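Local coordinates for MazG-related protein (Thermotoga maritima, PDB 2YXH), which binds magnesium ions and probably hydrolyses nucleoside triphosphates to the monophosphate and pyrophosphate, at the interface of chains A and B. Sequence-based numbering; all coordinates share one arbitrary frame. Chains: chain A/B, MazG-related protein.

Contact 1: the interface of chains A and B. Residues chain A 42, 45, 47, 50-51, 54; chain B 24, 68, 72, 74.
B:Tyr72, at the end of helix 47-72, lays one ring face against A:Leu50 and A:Val42, and this is the tight part of a largely apolar contact between the two chains. The methyl CD2 of A:Leu50 sits over the root of the ring, 3.6 Å from CB of B:Tyr72. On the same face, CG1 of A:Val42 covers the far end, 3.5 Å from the phenol OH of B:Tyr72. A:Leu50 reaches the ring because its CG is anti to the backbone N (chi1 -179°). CD2 of A:Leu47 comes in beside CB and CD1 of B:Tyr72. The amide ND2 of A:Asn45 lies 3.5 Å from CE1 of B:Tyr72, with its plane turned 27° from the ring. Replacing this tyrosine by an alanine would probably open a gap under A:Val42 and A:Leu50 and leave the A:Asn45 amide without its ring neighbour. B:Ile24 packs alongside both methyls of A:Val42: the two side chains slide past each other in opposite directions, and CG2 of B:Ile24 is 3.7 Å from CG1 of A:Val42.

Towards A:Ile54 and A:Glu51 the side-chain contacts widen. CB of B:Ala68 meets CG1 of A:Ile54 at 3.9 Å, and A:Glu51 offers the aliphatic root of its chain, CB, to B:Ile74 CD1 at 4.0 Å. The closer exception on this side is a methyl-to-carbonyl contact: that same CD1 of B:Ile74 ends 3.5 Å from the backbone O of A:Leu47.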
# COMPACT_ATOMS: atom_id res chain seq x y z
N VAL A 42 -14.64 -7.61 -3.66
CA VAL A 42 -15.29 -6.83 -4.73
C VAL A 42 -16.30 -7.73 -5.49
O VAL A 42 -17.49 -7.43 -5.61
CB VAL A 42 -14.24 -6.25 -5.69
CG1 VAL A 42 -14.86 -5.59 -6.97
CG2 VAL A 42 -13.41 -5.26 -4.98
N ASN A 45 -19.53 -8.00 -3.80
CA ASN A 45 -20.04 -6.75 -3.15
C ASN A 45 -20.17 -6.91 -1.66
O ASN A 45 -21.17 -6.56 -1.04
CB ASN A 45 -21.41 -6.32 -3.78
CG ASN A 45 -21.34 -6.22 -5.31
OD1 ASN A 45 -22.20 -6.69 -6.02
ND2 ASN A 45 -20.35 -5.56 -5.79
N LEU A 47 -19.20 -5.55 1.49
CA LEU A 47 -18.64 -4.28 1.78
C LEU A 47 -17.80 -4.26 3.08
O LEU A 47 -16.74 -3.55 3.17
CB LEU A 47 -19.76 -3.25 1.82
CG LEU A 47 -20.62 -2.99 0.60
CD1 LEU A 47 -21.47 -1.83 0.94
CD2 LEU A 47 -19.67 -2.75 -0.62
N LEU A 50 -14.71 -5.96 2.21
CA LEU A 50 -13.89 -5.15 1.29
C LEU A 50 -13.10 -4.17 2.20
O LEU A 50 -11.91 -3.97 2.00
CB LEU A 50 -14.72 -4.46 0.19
CG LEU A 50 -13.92 -3.62 -0.83
CD1 LEU A 50 -12.71 -4.23 -1.51
CD2 LEU A 50 -14.93 -3.09 -1.87
N GLU A 51 -13.79 -3.65 3.24
CA GLU A 51 -13.17 -2.68 4.08
C GLU A 51 -12.02 -3.30 4.92
O GLU A 51 -10.97 -2.72 5.02
CB GLU A 51 -14.19 -2.06 5.00
CG GLU A 51 -13.60 -1.17 6.04
CD GLU A 51 -14.69 -0.75 7.03
OE1 GLU A 51 -15.10 -1.63 7.82
OE2 GLU A 51 -15.15 0.43 7.03
N ILE A 54 -9.08 -3.98 2.30
CA ILE A 54 -8.38 -2.70 1.96
C ILE A 54 -7.34 -2.39 3.08
O ILE A 54 -6.15 -2.13 2.83
CB ILE A 54 -9.35 -1.55 1.71
CG1 ILE A 54 -10.13 -1.84 0.38
CG2 ILE A 54 -8.55 -0.23 1.51
CD1 ILE A 54 -9.23 -1.95 -0.88
N ILE B 24 -11.63 -1.08 -10.02
CA ILE B 24 -10.81 -1.46 -8.91
C ILE B 24 -10.09 -2.71 -9.32
O ILE B 24 -8.94 -2.90 -8.98
CB ILE B 24 -11.66 -1.58 -7.55
CG1 ILE B 24 -10.74 -1.82 -6.36
CG2 ILE B 24 -12.68 -2.72 -7.60
CD1 ILE B 24 -11.46 -1.79 -5.03
N ALA B 68 -11.94 1.96 -4.09
CA ALA B 68 -12.82 1.27 -3.07
C ALA B 68 -13.77 2.32 -2.44
O ALA B 68 -14.98 2.10 -2.18
CB ALA B 68 -11.94 0.68 -1.93
N TYR B 72 -17.24 1.77 -3.99
CA TYR B 72 -17.87 0.95 -3.00
C TYR B 72 -18.04 1.71 -1.69
O TYR B 72 -18.54 1.17 -0.70
CB TYR B 72 -17.15 -0.38 -2.79
CG TYR B 72 -17.15 -1.15 -4.09
CD1 TYR B 72 -18.19 -2.03 -4.37
CD2 TYR B 72 -16.15 -0.93 -5.05
CE1 TYR B 72 -18.23 -2.76 -5.62
CE2 TYR B 72 -16.15 -1.69 -6.31
CZ TYR B 72 -17.22 -2.57 -6.57
OH TYR B 72 -17.31 -3.29 -7.79
N ILE B 74 -15.94 2.83 0.53
CA ILE B 74 -15.12 2.45 1.65
C ILE B 74 -14.29 3.68 2.14
O ILE B 74 -13.49 4.23 1.41
CB ILE B 74 -14.12 1.40 1.26
CG1 ILE B 74 -14.89 0.19 0.72
CG2 ILE B 74 -13.17 1.06 2.44
CD1 ILE B 74 -15.86 -0.49 1.77

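Contact 2: the interface of chains A and B. Residues chain A 28, 31-32, 35, 61, 64-65; chain B 35, 54, 57, 61.
A:Leu31, A:Leu28 and A:Ile35 receive the side chain of B:Ile35, which buries 72 Å² against the other chain. These are contacts between branched aliphatic groups. CD1 of B:Ile35 lies 3.6 Å from CG of A:Leu31, and the same methyl meets CD1 of A:Ile35, also at 3.6 Å, the two isoleucines reaching tip to tip. B:Ile35 CG1 is anti to the carbonyl carbon (chi1 -78°) and CG2 anti to the backbone N, where it lies 3.8 Å from CD2 of A:Leu28; these two side chains run past each other in opposite directions.

A second kind involves the selenomethionine B:Met57, an engineered residue in place of leucine. Its selenium SE touches two aliphatic groups of chain A, 3.8 Å from CD2 of A:Leu31 and 3.9 Å from CG1 of A:Val64. A bend at chi3 (54°) carries the terminal CE towards the backbone, 3.4 Å from the O of A:Ala61. B:Ile54 adds a looser contact, CD1 to A:Val64 CG1 at 4.0 Å.

Small residues finish the patch: the methyls of A:Ala61 and B:Ala61 face each other across the two-fold, 4.3 Å apart at CB. Helices 24-43 and 47-72 of both chains meet here and supply the magnesium ligands A:Glu34, A:Glu37, A:Glu53, A:Asp56 and A:Asp60 and their chain B copies.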
# COMPACT_ATOMS: atom_id res chain seq x y z
N LEU A 28 6.24 -9.66 -0.05
CA LEU A 28 5.69 -9.43 -1.37
C LEU A 28 4.56 -10.37 -1.68
O LEU A 28 3.52 -9.94 -2.20
CB LEU A 28 6.76 -9.48 -2.44
CG LEU A 28 7.45 -8.15 -2.57
CD1 LEU A 28 8.67 -8.27 -3.39
CD2 LEU A 28 6.47 -7.04 -3.12
N LEU A 31 1.53 -9.72 0.35
CA LEU A 31 0.79 -8.63 -0.32
C LEU A 31 -0.02 -9.08 -1.54
O LEU A 31 -1.15 -8.62 -1.69
CB LEU A 31 1.73 -7.46 -0.71
CG LEU A 31 1.06 -6.30 -1.43
CD1 LEU A 31 -0.18 -5.74 -0.72
CD2 LEU A 31 2.08 -5.28 -1.70
N ALA A 32 0.54 -9.99 -2.36
CA ALA A 32 -0.17 -10.49 -3.53
C ALA A 32 -1.34 -11.27 -3.01
O ALA A 32 -2.42 -11.24 -3.64
CB ALA A 32 0.72 -11.35 -4.43
N ILE A 35 -4.26 -8.78 -2.01
CA ILE A 35 -4.81 -8.36 -3.28
C ILE A 35 -5.90 -9.36 -3.72
O ILE A 35 -6.95 -8.98 -4.21
CB ILE A 35 -3.71 -8.43 -4.39
CG1 ILE A 35 -2.86 -7.21 -4.41
CG2 ILE A 35 -4.34 -8.62 -5.82
CD1 ILE A 35 -1.79 -7.33 -5.44
N ALA A 61 1.42 -3.74 2.19
CA ALA A 61 2.29 -2.96 1.33
C ALA A 61 3.28 -2.19 2.23
O ALA A 61 4.47 -2.02 1.94
CB ALA A 61 1.50 -1.99 0.59
N VAL A 64 6.00 -4.21 3.30
CA VAL A 64 7.06 -4.40 2.27
C VAL A 64 7.95 -3.13 2.34
O VAL A 64 9.19 -3.20 2.46
CB VAL A 64 6.49 -4.72 0.88
CG1 VAL A 64 7.56 -4.69 -0.20
CG2 VAL A 64 5.74 -6.05 0.84
N ALA A 65 7.36 -1.95 2.32
CA ALA A 65 8.18 -0.77 2.50
C ALA A 65 9.14 -0.94 3.68
O ALA A 65 10.36 -0.74 3.52
CB ALA A 65 7.33 0.52 2.65
N ILE B 35 4.16 -4.89 -7.79
CA ILE B 35 4.73 -5.85 -6.90
C ILE B 35 5.80 -6.68 -7.68
O ILE B 35 6.85 -7.08 -7.11
CB ILE B 35 3.65 -6.83 -6.40
CG1 ILE B 35 2.81 -6.17 -5.33
CG2 ILE B 35 4.30 -8.26 -5.97
CD1 ILE B 35 1.72 -7.11 -4.82
N ILE B 54 9.23 0.72 -4.88
CA ILE B 54 8.55 0.81 -3.59
C ILE B 54 7.51 1.94 -3.67
O ILE B 54 6.36 1.73 -3.38
CB ILE B 54 9.51 0.95 -2.42
CG1 ILE B 54 10.26 -0.42 -2.26
CG2 ILE B 54 8.74 1.29 -1.14
CD1 ILE B 54 9.40 -1.49 -1.69
N MSE B 57 4.52 1.23 -5.71
CA MSE B 57 3.67 0.25 -5.03
C MSE B 57 2.76 0.97 -4.00
O MSE B 57 1.56 0.76 -4.04
CB MSE B 57 4.53 -0.86 -4.41
CG MSE B 57 3.73 -1.99 -3.75
SE MSE B 57 4.94 -2.87 -2.37
CE MSE B 57 5.51 -1.35 -1.24
N ALA B 61 -1.22 0.83 -4.54
CA ALA B 61 -2.03 0.38 -3.40
C ALA B 61 -3.05 1.46 -2.99
O ALA B 61 -4.23 1.15 -2.76
CB ALA B 61 -1.15 -0.02 -2.11

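Contact 3: the interface of chains A and B. Residues chain A 91, 93-94; chain B 8, 11-12, 15-17, 59.
The indole of A:Trp93 turns its N-H edge to B:Cys16, whose CB lies at that edge in the ring plane. One face carries A:Lys91 CA, 3.5 Å above the plane and offset towards the rim. B:Pro17 CD approaches from the opposite side of the plane, 3.8 Å from A:Trp93 NE1. The loop and 3-10 helix 92-95 of chain A thus dock on the end of helix 3-15 of chain B and the turn after it, an outlying part of the A/B interface. The indole N-H makes a long hydrogen bond to the thiol sulphur, with A:Trp93 NE1 3.6 Å from B:Cys16 SG. It is nearly straight, 167° at the hydrogen, and SG lies close to the ring plane. B:Cys16 SG, anti to its backbone N (chi1 -179°), also has a close polar contact with the amine NZ of A:Lys91 at 3.1 Å. A nearby ammonium group might lower the thiol's pKa, although protonation is not seen.

A:Leu94 buries 94 Å² along helix 3-15 of chain B. Its CD2 packs on the backbone of B:Ser12, 3.7 Å from CA, and also lies near B:Cys16 CB. The peptide O of A:Leu94 meets the extended chain of B:Arg11, 3.2 Å from CD, and the methylene CD of B:Lys15 at 3.5 Å. Beneath the leucine methyls, the hydroxyl OG of B:Ser12 donates within its own helix to the O of B:Ile8 at 3.3 Å, from a position 41° out of the carbonyl plane.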
# COMPACT_ATOMS: atom_id res chain seq x y z
N LYS A 91 1.38 13.68 -15.05
CA LYS A 91 -0.04 13.96 -15.11
C LYS A 91 -0.14 15.35 -14.66
O LYS A 91 -0.66 15.60 -13.61
CB LYS A 91 -0.81 13.01 -14.18
CG LYS A 91 -0.70 11.51 -14.59
CD LYS A 91 -1.45 10.63 -13.56
CE LYS A 91 -2.61 9.79 -14.18
NZ LYS A 91 -3.76 9.56 -13.18
N TRP A 93 -1.91 17.79 -15.48
CA TRP A 93 -3.33 18.27 -15.35
C TRP A 93 -3.93 18.16 -13.92
O TRP A 93 -4.93 18.79 -13.65
CB TRP A 93 -4.23 17.56 -16.32
CG TRP A 93 -4.25 16.04 -16.17
CD1 TRP A 93 -5.11 15.26 -15.37
CD2 TRP A 93 -3.41 15.11 -16.88
NE1 TRP A 93 -4.83 13.89 -15.56
CE2 TRP A 93 -3.78 13.78 -16.45
CE3 TRP A 93 -2.37 15.25 -17.82
CZ2 TRP A 93 -3.15 12.65 -16.96
CZ3 TRP A 93 -1.74 14.07 -18.33
CH2 TRP A 93 -2.13 12.82 -17.89
N LEU A 94 -3.28 17.39 -13.03
CA LEU A 94 -3.72 17.23 -11.63
C LEU A 94 -3.65 18.55 -10.91
O LEU A 94 -4.29 18.78 -9.87
CB LEU A 94 -2.85 16.18 -10.92
CG LEU A 94 -2.93 14.75 -11.47
CD1 LEU A 94 -2.08 13.80 -10.64
CD2 LEU A 94 -4.39 14.35 -11.40
N ILE B 8 -2.32 14.22 -3.86
CA ILE B 8 -2.18 13.73 -5.25
C ILE B 8 -3.34 12.82 -5.60
O ILE B 8 -4.04 13.08 -6.57
CB ILE B 8 -0.81 13.04 -5.46
CG1 ILE B 8 0.34 14.07 -5.33
CG2 ILE B 8 -0.71 12.32 -6.77
CD1 ILE B 8 0.69 14.82 -6.61
N ARG B 11 -6.44 14.54 -5.84
CA ARG B 11 -6.54 15.37 -7.09
C ARG B 11 -6.93 14.48 -8.25
O ARG B 11 -7.60 14.90 -9.15
CB ARG B 11 -5.18 16.02 -7.43
CG ARG B 11 -4.89 17.27 -6.51
CD ARG B 11 -3.56 17.86 -6.91
NE ARG B 11 -3.09 18.85 -5.93
CZ ARG B 11 -3.54 20.10 -5.92
NH1 ARG B 11 -4.45 20.53 -6.83
NH2 ARG B 11 -3.09 20.92 -4.98
N SER B 12 -6.45 13.25 -8.23
CA SER B 12 -6.80 12.34 -9.37
C SER B 12 -8.32 12.03 -9.31
O SER B 12 -9.00 12.07 -10.31
CB SER B 12 -6.04 11.05 -9.22
OG SER B 12 -4.65 11.25 -9.24
N LYS B 15 -10.00 15.22 -10.84
CA LYS B 15 -9.61 15.78 -12.16
C LYS B 15 -9.29 14.76 -13.25
O LYS B 15 -9.51 14.99 -14.45
CB LYS B 15 -8.39 16.70 -11.99
CG LYS B 15 -8.66 17.82 -10.95
CD LYS B 15 -7.60 18.93 -10.90
CE LYS B 15 -8.27 20.24 -10.41
NZ LYS B 15 -9.63 20.46 -11.08
N CYS B 16 -8.72 13.64 -12.85
CA CYS B 16 -8.08 12.76 -13.79
C CYS B 16 -9.05 11.92 -14.60
O CYS B 16 -9.72 10.99 -14.06
CB CYS B 16 -7.04 11.87 -13.12
SG CYS B 16 -6.32 10.86 -14.41
N PRO B 17 -9.14 12.24 -15.92
CA PRO B 17 -10.05 11.50 -16.84
C PRO B 17 -9.63 10.03 -17.11
O PRO B 17 -10.47 9.21 -17.51
CB PRO B 17 -10.07 12.40 -18.12
CG PRO B 17 -8.66 12.99 -18.13
CD PRO B 17 -8.38 13.29 -16.63
N TYR B 59 1.81 4.13 -3.98
CA TYR B 59 0.81 4.86 -4.77
C TYR B 59 -0.27 3.95 -5.36
O TYR B 59 -1.47 4.18 -5.22
CB TYR B 59 1.58 5.56 -5.86
CG TYR B 59 0.80 6.11 -7.00
CD1 TYR B 59 -0.16 7.10 -6.81
CD2 TYR B 59 1.12 5.77 -8.25
CE1 TYR B 59 -0.80 7.70 -7.88
CE2 TYR B 59 0.45 6.33 -9.31
CZ TYR B 59 -0.50 7.32 -9.10
OH TYR B 59 -1.16 7.86 -10.19

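Contacts 1 and 2 have C-alpha centres about 18 Å apart and draw on helices 24-43 and 47-72 from both chains; Ile54 serves both, from chain A in contact 1 and chain B in contact 2. The C-alpha centre of contact 3 lies about 21 Å from that of contact 1 and 22 Å from that of contact 2; there 3-10 helix 92-95 meets the partner's helix 3-15 and the turn after it, and B:Tyr59 adds helix 47-72 again. Two-fold symmetry repeats every patch. This arrangement is consistent with a dimer, though the structure alone does not show that it forms in solution.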